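Local coordinates for protein endoglucanase (Clostridium thermocellum, PDB 2E4T) that hydrolyses internal beta-1,4-glucosidic bonds of cellulose and xyloglucan, this chain being the family 44 catalytic part, a TIM barrel with a beta domain, of a larger multidomain enzyme, at residues L317-Y322 and S427-S432; A237-Q242 and K333-I338; K216-K219 and Y224-I227. One frame throughout, in Å; residues are numbered along the deposited sequence.

Contact 1: residues L317-Y322 and S427-S432; sequences LWDPTY and SDIEVS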
loop_
_atom_site.group_PDB
_atom_site.type_symbol
_atom_site.label_atom_id
_atom_site.label_comp_id
_atom_site.label_asym_id
_atom_site.label_seq_id
_atom_site.Cartn_x
_atom_site.Cartn_y
_atom_site.Cartn_z
ATOM N N LEU A 317 -10.260 9.939 -1.813
ATOM C CA LEU A 317 -10.325 8.654 -1.149
ATOM C C LEU A 317 -11.641 8.444 -0.371
ATOM O O LEU A 317 -12.083 7.302 -0.244
ATOM C CB LEU A 317 -9.152 8.471 -0.188
ATOM C CG LEU A 317 -7.777 8.447 -0.853
ATOM C CD1 LEU A 317 -6.661 8.477 0.208
ATOM C CD2 LEU A 317 -7.600 7.208 -1.740
ATOM N N TRP A 318 -12.210 9.527 0.223
ATOM C CA TRP A 318 -13.259 9.351 1.212
ATOM C C TRP A 318 -14.436 10.311 1.092
ATOM O O TRP A 318 -15.508 9.989 1.650
ATOM C CB TRP A 318 -12.686 9.456 2.657
ATOM C CG TRP A 318 -12.186 10.832 2.976
ATOM C CD1 TRP A 318 -10.920 11.346 2.763
ATOM C CD2 TRP A 318 -12.940 11.917 3.557
ATOM N NE1 TRP A 318 -10.860 12.659 3.172
ATOM C CE2 TRP A 318 -12.089 13.026 3.636
ATOM C CE3 TRP A 318 -14.278 12.035 3.998
ATOM C CZ2 TRP A 318 -12.506 14.258 4.159
ATOM C CZ3 TRP A 318 -14.695 13.278 4.471
ATOM C CH2 TRP A 318 -13.820 14.371 4.553
ATOM N N ASP A 319 -14.258 11.502 0.520
ATOM C CA ASP A 319 -15.208 12.599 0.725
ATOM C C ASP A 319 -16.150 12.668 -0.467
ATOM O O ASP A 319 -15.725 13.010 -1.592
ATOM C CB ASP A 319 -14.394 13.903 0.799
ATOM C CG ASP A 319 -15.199 15.160 0.887
ATOM O OD1 ASP A 319 -16.469 15.098 0.994
ATOM O OD2 ASP A 319 -14.578 16.233 0.826
ATOM N N PRO A 320 -17.461 12.364 -0.277
ATOM C CA PRO A 320 -18.364 12.408 -1.426
ATOM C C PRO A 320 -18.547 13.802 -2.005
ATOM O O PRO A 320 -19.008 13.897 -3.193
ATOM C CB PRO A 320 -19.691 11.873 -0.863
ATOM C CG PRO A 320 -19.631 12.131 0.589
ATOM C CD PRO A 320 -18.133 11.995 0.972
ATOM N N THR A 321 -18.193 14.852 -1.280
ATOM C CA THR A 321 -18.394 16.186 -1.809
ATOM C C THR A 321 -17.247 16.661 -2.703
ATOM O O THR A 321 -17.354 17.746 -3.303
ATOM C CB THR A 321 -18.572 17.221 -0.668
ATOM O OG1 THR A 321 -17.326 17.466 0.006
ATOM C CG2 THR A 321 -19.660 16.785 0.344
ATOM N N TYR A 322 -16.149 15.907 -2.765
ATOM C CA TYR A 322 -14.964 16.391 -3.479
ATOM C C TYR A 322 -14.822 15.765 -4.867
ATOM O O TYR A 322 -14.689 14.539 -5.004
ATOM C CB TYR A 322 -13.690 16.086 -2.624
ATOM C CG TYR A 322 -12.492 16.698 -3.288
ATOM C CD1 TYR A 322 -12.352 18.081 -3.316
ATOM C CD2 TYR A 322 -11.513 15.910 -3.905
ATOM C CE1 TYR A 322 -11.282 18.663 -3.954
ATOM C CE2 TYR A 322 -10.449 16.494 -4.560
ATOM C CZ TYR A 322 -10.345 17.859 -4.582
ATOM O OH TYR A 322 -9.277 18.407 -5.259
ATOM N N SER A 427 -14.687 21.445 11.416
ATOM C CA SER A 427 -15.702 22.282 10.768
ATOM C C SER A 427 -15.259 22.738 9.380
ATOM O O SER A 427 -16.054 23.377 8.678
ATOM C CB SER A 427 -16.029 23.503 11.638
ATOM O OG SER A 427 -14.898 24.328 11.774
ATOM N N ASP A 428 -14.035 22.439 8.948
ATOM C CA ASP A 428 -13.587 22.900 7.615
ATOM C C ASP A 428 -12.628 21.858 7.044
ATOM O O ASP A 428 -11.421 21.857 7.325
ATOM C CB ASP A 428 -12.947 24.271 7.671
ATOM C CG ASP A 428 -12.612 24.809 6.274
ATOM O OD1 ASP A 428 -12.435 24.005 5.333
ATOM O OD2 ASP A 428 -12.516 26.055 6.120
ATOM N N ILE A 429 -13.175 20.962 6.227
ATOM C CA ILE A 429 -12.417 19.867 5.654
ATOM C C ILE A 429 -11.529 20.281 4.506
ATOM O O ILE A 429 -10.727 19.441 4.041
ATOM C CB ILE A 429 -13.360 18.702 5.202
ATOM C CG1 ILE A 429 -14.216 19.099 4.004
ATOM C CG2 ILE A 429 -14.161 18.160 6.367
ATOM C CD1 ILE A 429 -15.155 17.995 3.493
ATOM N N GLU A 430 -11.672 21.515 4.013
ATOM C CA GLU A 430 -10.814 22.026 2.954
ATOM C C GLU A 430 -9.507 22.595 3.526
ATOM O O GLU A 430 -8.423 22.292 3.048
ATOM C CB GLU A 430 -11.564 23.090 2.170
ATOM C CG GLU A 430 -10.772 23.579 0.995
ATOM C CD GLU A 430 -11.441 24.728 0.295
ATOM O OE1 GLU A 430 -12.074 25.589 0.969
ATOM O OE2 GLU A 430 -11.364 24.775 -0.948
ATOM N N VAL A 431 -9.597 23.373 4.618
ATOM C CA VAL A 431 -8.414 23.987 5.162
ATOM C C VAL A 431 -7.676 23.086 6.126
ATOM O O VAL A 431 -6.515 23.382 6.460
ATOM C CB VAL A 431 -8.749 25.353 5.859
ATOM C CG1 VAL A 431 -9.328 25.124 7.246
ATOM C CG2 VAL A 431 -7.554 26.236 5.923
ATOM N N SER A 432 -8.310 22.012 6.597
ATOM C CA SER A 432 -7.715 21.192 7.634
ATOM C C SER A 432 -8.105 19.765 7.516
ATOM O O SER A 432 -9.093 19.422 6.864
ATOM C CB SER A 432 -8.104 21.731 9.026
ATOM O OG SER A 432 -9.486 21.500 9.323
#
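The indole of Trp318 meets Ile429 obliquely, its CH2 corner lying 4.0 Å from CD1 of the isoleucine, while CB of the following residue, Asp319, rests 3.5 Å above one face of the Trp318 ring and over its centre. The carboxylate of Asp319 is the other flat group here, and Ile429 CD1 comes close to it, 3.2 Å from Asp319 OD2. One methyl at the end of a single side chain thus touches a ring, a carboxylate and, more loosely, the hydroxyl of Thr321. In Ile429, CG1 stands between the backbone N and the carbonyl carbon (chi1 69°), and the chain then runs extended, which carries CD1 across to the facing loop. No hydrogen bond links the two segments. Asp319 OD1 accepts from the backbone N of Thr321 (2.9 Å), closing an Asx turn, and from Thr321 OG1 (2.7 Å). Both donors arrive from one face of the carboxylate, the hydroxyl on the syn side. Asp319 OD2 pairs with Arg315, so the group is fixed at both oxygens, and the backbone makes a type I turn to Tyr322. In segment 427-432, Asp428 OD1 likewise takes the backbone N of Glu430 (2.9 Å) and of Val431 (3.0 Å), shaping the bend from which Ile429 projects. The principle is that two loops shaped by internal Asx bonds can meet through one methyl; beside it, Gln312 NE2 reaches Glu430 O. Segment 317-322 lies between helices 304-312 and 327-331 on the barrel side, with Trp318 also packed on Ile380 and Tyr384 of helix 368-384. Segment 427-432 connects the adjacent antiparallel strands 420-426 and 432-439, so the contact joins the TIM barrel to the beta domain beside it.

Contact 2: residues A237-Q242 and K333-I338; sequences AYETLQ and KDFLPI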
loop_
_atom_site.group_PDB
_atom_site.type_symbol
_atom_site.label_atom_id
_atom_site.label_comp_id
_atom_site.label_asym_id
_atom_site.label_seq_id
_atom_site.Cartn_x
_atom_site.Cartn_y
_atom_site.Cartn_z
ATOM N N ALA A 237 -8.073 -0.591 -14.804
ATOM C CA ALA A 237 -8.046 -2.002 -14.454
ATOM C C ALA A 237 -9.131 -2.368 -13.432
ATOM O O ALA A 237 -9.738 -3.443 -13.512
ATOM C CB ALA A 237 -6.666 -2.427 -13.964
ATOM N N TYR A 238 -9.364 -1.470 -12.447
ATOM C CA TYR A 238 -10.482 -1.694 -11.513
ATOM C C TYR A 238 -11.791 -1.847 -12.293
ATOM O O TYR A 238 -12.670 -2.637 -11.920
ATOM C CB TYR A 238 -10.712 -0.511 -10.557
ATOM C CG TYR A 238 -9.600 -0.052 -9.642
ATOM C CD1 TYR A 238 -8.262 -0.438 -9.737
ATOM C CD2 TYR A 238 -9.931 0.927 -8.685
ATOM C CE1 TYR A 238 -7.292 0.166 -8.962
ATOM C CE2 TYR A 238 -8.967 1.509 -7.889
ATOM C CZ TYR A 238 -7.639 1.159 -8.014
ATOM O OH TYR A 238 -6.720 1.805 -7.245
ATOM N N GLU A 239 -11.950 -1.018 -13.341
ATOM C CA GLU A 239 -13.255 -0.976 -13.995
ATOM C C GLU A 239 -13.467 -2.138 -14.963
ATOM O O GLU A 239 -14.518 -2.793 -14.934
ATOM C CB GLU A 239 -13.479 0.371 -14.707
ATOM C CG GLU A 239 -14.947 0.546 -15.037
ATOM C CD GLU A 239 -15.305 1.768 -15.820
ATOM O OE1 GLU A 239 -14.480 2.644 -16.055
ATOM O OE2 GLU A 239 -16.512 1.863 -16.213
ATOM N N THR A 240 -12.492 -2.407 -15.828
ATOM C CA THR A 240 -12.676 -3.334 -16.949
ATOM C C THR A 240 -11.456 -4.248 -17.156
ATOM O O THR A 240 -11.369 -4.909 -18.216
ATOM C CB THR A 240 -12.900 -2.560 -18.274
ATOM O OG1 THR A 240 -11.687 -1.864 -18.580
ATOM C CG2 THR A 240 -14.085 -1.613 -18.195
ATOM N N LEU A 241 -10.530 -4.306 -16.194
ATOM C CA LEU A 241 -9.302 -5.079 -16.380
ATOM C C LEU A 241 -8.624 -4.632 -17.684
ATOM O O LEU A 241 -8.102 -5.405 -18.468
ATOM C CB LEU A 241 -9.550 -6.576 -16.268
ATOM C CG LEU A 241 -8.295 -7.448 -16.060
ATOM C CD1 LEU A 241 -7.650 -7.176 -14.697
ATOM C CD2 LEU A 241 -8.684 -8.926 -16.165
ATOM N N GLN A 242 -8.580 -3.295 -17.880
ATOM C CA GLN A 242 -7.957 -2.692 -19.066
ATOM C C GLN A 242 -8.591 -3.240 -20.361
ATOM O O GLN A 242 -7.935 -3.733 -21.260
ATOM C CB GLN A 242 -6.450 -2.821 -19.096
ATOM C CG GLN A 242 -5.744 -1.905 -20.068
ATOM C CD GLN A 242 -5.266 -0.649 -19.486
ATOM O OE1 GLN A 242 -5.879 -0.089 -18.578
ATOM N NE2 GLN A 242 -4.145 -0.193 -19.965
ATOM N N LYS A 333 -17.637 9.542 -11.669
ATOM C CA LYS A 333 -18.231 9.952 -10.397
ATOM C C LYS A 333 -18.977 8.828 -9.701
ATOM O O LYS A 333 -19.064 8.817 -8.457
ATOM C CB LYS A 333 -19.185 11.135 -10.601
ATOM C CG LYS A 333 -18.442 12.434 -10.961
ATOM C CD LYS A 333 -19.460 13.534 -11.246
ATOM C CE LYS A 333 -18.779 14.903 -11.476
ATOM N NZ LYS A 333 -17.996 14.895 -12.665
ATOM N N ASP A 334 -19.543 7.884 -10.453
ATOM C CA ASP A 334 -20.263 6.781 -9.857
ATOM C C ASP A 334 -19.395 5.873 -9.002
ATOM O O ASP A 334 -19.930 5.075 -8.227
ATOM C CB ASP A 334 -20.953 5.958 -10.936
ATOM C CG ASP A 334 -21.883 4.900 -10.383
ATOM O OD1 ASP A 334 -22.784 5.261 -9.599
ATOM O OD2 ASP A 334 -21.791 3.711 -10.794
ATOM N N PHE A 335 -18.061 6.001 -9.130
ATOM C CA PHE A 335 -17.123 5.143 -8.390
ATOM C C PHE A 335 -16.339 5.918 -7.328
ATOM O O PHE A 335 -15.410 5.361 -6.733
ATOM C CB PHE A 335 -16.164 4.453 -9.363
ATOM C CG PHE A 335 -16.874 3.541 -10.321
ATOM C CD1 PHE A 335 -17.172 2.224 -9.945
ATOM C CD2 PHE A 335 -17.233 3.977 -11.599
ATOM C CE1 PHE A 335 -17.825 1.403 -10.815
ATOM C CE2 PHE A 335 -17.874 3.113 -12.496
ATOM C CZ PHE A 335 -18.162 1.835 -12.101
ATOM N N LEU A 336 -16.704 7.202 -7.111
ATOM C CA LEU A 336 -16.025 8.055 -6.128
ATOM C C LEU A 336 -17.003 8.349 -4.994
ATOM O O LEU A 336 -18.219 8.470 -5.222
ATOM C CB LEU A 336 -15.570 9.347 -6.762
ATOM C CG LEU A 336 -14.574 9.178 -7.890
ATOM C CD1 LEU A 336 -14.180 10.568 -8.449
ATOM C CD2 LEU A 336 -13.321 8.379 -7.423
ATOM N N PRO A 337 -16.504 8.501 -3.753
ATOM C CA PRO A 337 -15.098 8.422 -3.361
ATOM C C PRO A 337 -14.611 6.981 -3.417
ATOM O O PRO A 337 -15.387 6.016 -3.247
ATOM C CB PRO A 337 -15.092 8.959 -1.933
ATOM C CG PRO A 337 -16.511 8.667 -1.410
ATOM C CD PRO A 337 -17.398 8.836 -2.619
ATOM N N ILE A 338 -13.311 6.774 -3.687
ATOM C CA ILE A 338 -12.877 5.440 -4.090
ATOM C C ILE A 338 -12.844 4.445 -2.941
ATOM O O ILE A 338 -13.238 3.287 -3.157
ATOM C CB ILE A 338 -11.528 5.503 -4.876
ATOM C CG1 ILE A 338 -11.216 4.163 -5.545
ATOM C CG2 ILE A 338 -10.372 5.987 -4.046
ATOM C CD1 ILE A 338 -12.194 3.749 -6.634
#
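Ile338 turns CG1 anti to its backbone nitrogen (chi1 -168°), and a bent second torsion (chi2 65°) turns CD1 to the ring of Tyr238, which is itself set anti to the carbonyl carbon; the isoleucine methyl thus lies against the edge of the phenol, near its plane and 4.1 Å from Tyr238 CE2. The two side chains cross at about a right angle. The phenol is also held at its far end, where Tyr238 OH is hydrogen-bonded to the backbone O of His283. A second, looser meeting lies beside the first: Glu239, extended beyond CG, brings OE2 to 4.2 Å from Phe335 CE2, with carboxylate and ring planes 49° apart. The phenyl ring also meets that of Trp256. The two segments themselves share only light van der Waals touches, while the salt bridge from Glu239 OE1 to Lys332, one residue before segment 333-338, supplies the polar tie. Helix 235-240 follows strand 226-232, and segment 333-338 belongs to the long excursion after strand 279-284, next to it in the sheet; both segments thus follow adjacent parallel strands, and the contact joins two successive beta-alpha connections of the TIM barrel.

Contact 3: residues K216-K219 and Y224-I227; sequences KAVK and YAEI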
loop_
_atom_site.group_PDB
_atom_site.type_symbol
_atom_site.label_atom_id
_atom_site.label_comp_id
_atom_site.label_asym_id
_atom_site.label_seq_id
_atom_site.Cartn_x
_atom_site.Cartn_y
_atom_site.Cartn_z
ATOM N N LYS A 216 -4.784 -21.689 -3.640
ATOM C CA LYS A 216 -4.871 -23.057 -3.119
ATOM C C LYS A 216 -3.497 -23.630 -2.854
ATOM O O LYS A 216 -3.263 -24.277 -1.817
ATOM C CB LYS A 216 -5.636 -23.965 -4.078
ATOM C CG LYS A 216 -7.108 -23.712 -4.129
ATOM C CD LYS A 216 -7.761 -24.440 -5.315
ATOM C CE LYS A 216 -9.248 -24.294 -5.385
ATOM N NZ LYS A 216 -9.820 -24.898 -6.624
ATOM N N ALA A 217 -2.575 -23.449 -3.800
ATOM C CA ALA A 217 -1.260 -24.027 -3.668
ATOM C C ALA A 217 -0.518 -23.471 -2.445
ATOM O O ALA A 217 0.152 -24.207 -1.704
ATOM C CB ALA A 217 -0.450 -23.733 -4.953
ATOM N N VAL A 218 -0.598 -22.147 -2.269
ATOM C CA VAL A 218 0.064 -21.498 -1.130
ATOM C C VAL A 218 -0.542 -21.974 0.184
ATOM O O VAL A 218 0.186 -22.288 1.134
ATOM C CB VAL A 218 -0.067 -19.949 -1.251
ATOM C CG1 VAL A 218 0.422 -19.265 0.038
ATOM C CG2 VAL A 218 0.673 -19.453 -2.450
ATOM N N LYS A 219 -1.880 -21.993 0.254
ATOM C CA LYS A 219 -2.551 -22.301 1.533
ATOM C C LYS A 219 -2.385 -23.755 1.947
ATOM O O LYS A 219 -2.530 -24.046 3.132
ATOM C CB LYS A 219 -3.993 -21.847 1.486
ATOM C CG LYS A 219 -4.005 -20.295 1.506
ATOM C CD LYS A 219 -5.392 -19.731 1.465
ATOM C CE LYS A 219 -5.411 -18.257 1.641
ATOM N NZ LYS A 219 -5.561 -17.705 2.944
ATOM N N TYR A 224 -2.012 -20.208 7.100
ATOM C CA TYR A 224 -2.191 -18.944 7.808
ATOM C C TYR A 224 -1.792 -17.757 6.943
ATOM O O TYR A 224 -2.016 -16.591 7.346
ATOM C CB TYR A 224 -1.315 -18.937 9.088
ATOM C CG TYR A 224 -1.653 -20.138 9.928
ATOM C CD1 TYR A 224 -2.798 -20.203 10.678
ATOM C CD2 TYR A 224 -0.826 -21.248 9.928
ATOM C CE1 TYR A 224 -3.107 -21.386 11.405
ATOM C CE2 TYR A 224 -1.088 -22.420 10.650
ATOM C CZ TYR A 224 -2.251 -22.484 11.354
ATOM O OH TYR A 224 -2.565 -23.615 12.079
ATOM N N ALA A 225 -1.183 -17.991 5.784
ATOM C CA ALA A 225 -0.710 -16.876 4.954
ATOM C C ALA A 225 -1.897 -16.176 4.298
ATOM O O ALA A 225 -2.870 -16.833 3.891
ATOM C CB ALA A 225 0.250 -17.419 3.899
ATOM N N GLU A 226 -1.775 -14.863 4.161
ATOM C CA GLU A 226 -2.826 -14.067 3.518
ATOM C C GLU A 226 -2.499 -13.885 2.049
ATOM O O GLU A 226 -1.355 -13.523 1.713
ATOM C CB GLU A 226 -2.937 -12.709 4.222
ATOM C CG GLU A 226 -3.585 -12.873 5.571
ATOM C CD GLU A 226 -3.722 -11.581 6.359
ATOM O OE1 GLU A 226 -2.788 -10.750 6.373
ATOM O OE2 GLU A 226 -4.778 -11.388 6.967
ATOM N N ILE A 227 -3.515 -14.090 1.212
ATOM C CA ILE A 227 -3.375 -13.888 -0.232
ATOM C C ILE A 227 -3.980 -12.555 -0.619
ATOM O O ILE A 227 -5.140 -12.225 -0.297
ATOM C CB ILE A 227 -4.086 -15.071 -0.982
ATOM C CG1 ILE A 227 -3.289 -16.354 -0.807
ATOM C CG2 ILE A 227 -4.314 -14.706 -2.450
ATOM C CD1 ILE A 227 -1.958 -16.370 -1.681
HETATM O O HOH W 1 -4.989 -17.979 5.433
#
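Val218 and Ile227 reach toward each other tip to tip, the CD1 methyl of Ile227 meeting the branched end of the valine at 4.1 Å from Val218 CB and equally near both its methyls. Beside this pair the methyl of Ala225 faces Val218 CG1 at 4.3 Å. Lys219 runs differently: its aliphatic chain crosses Ile227 obliquely, with CE 3.8 Å from Ile227 CG1. After an extended course the lysine bends at its last torsion (chi4 -92°), which swings the ammonium onto the backbone of the strand side. There Lys219 NZ donates to Ala225 O at 3.0 Å, almost in line with the carbonyl (C=O...N angle 165°). A water accepts from Lys219 NZ at 2.6 Å and donates a hydrogen bond to Ala225 O at 2.9 Å, closing a small ring of bonds. Asp278 supplies the third partner of the ammonium through a salt bridge from OD2, an oxygen that also accepts from the backbone N of Ile227. This carboxylate probably balances the charge of a largely enclosed lysine. Adjacent residues of one helix turn thus supply an apolar contact (Val218) and a polar one (Lys219). Helix 204-221 packs here on strand 226-232, and Tyr181 of strand 180-183 touches both Val218 and Ala225; this is the helix-on-strand packing of a beta-alpha-beta crossover, the building unit of the TIM barrel.

Contact 3 comes first along the chain and closes before the others open; the segments of contacts 1 and 2 then alternate. Contacts 1 and 2 have centres 21 Å apart and touch directly, Trp318 C lying 3.4 Å from Pro337 CB; residues 317-322 and 333-338 belong to the same excursion between strands 279-284 and 354-360. Contact 3 lies about 38 Å from contact 1 and 27 Å from contact 2, centre to centre, yet its strand 226-232 leads directly into helix 235-240 of contact 2. Contacts 3 and 2 lie within the barrel and its connections; contact 1 alone of the three bridges to the mixed beta sheet of the second domain.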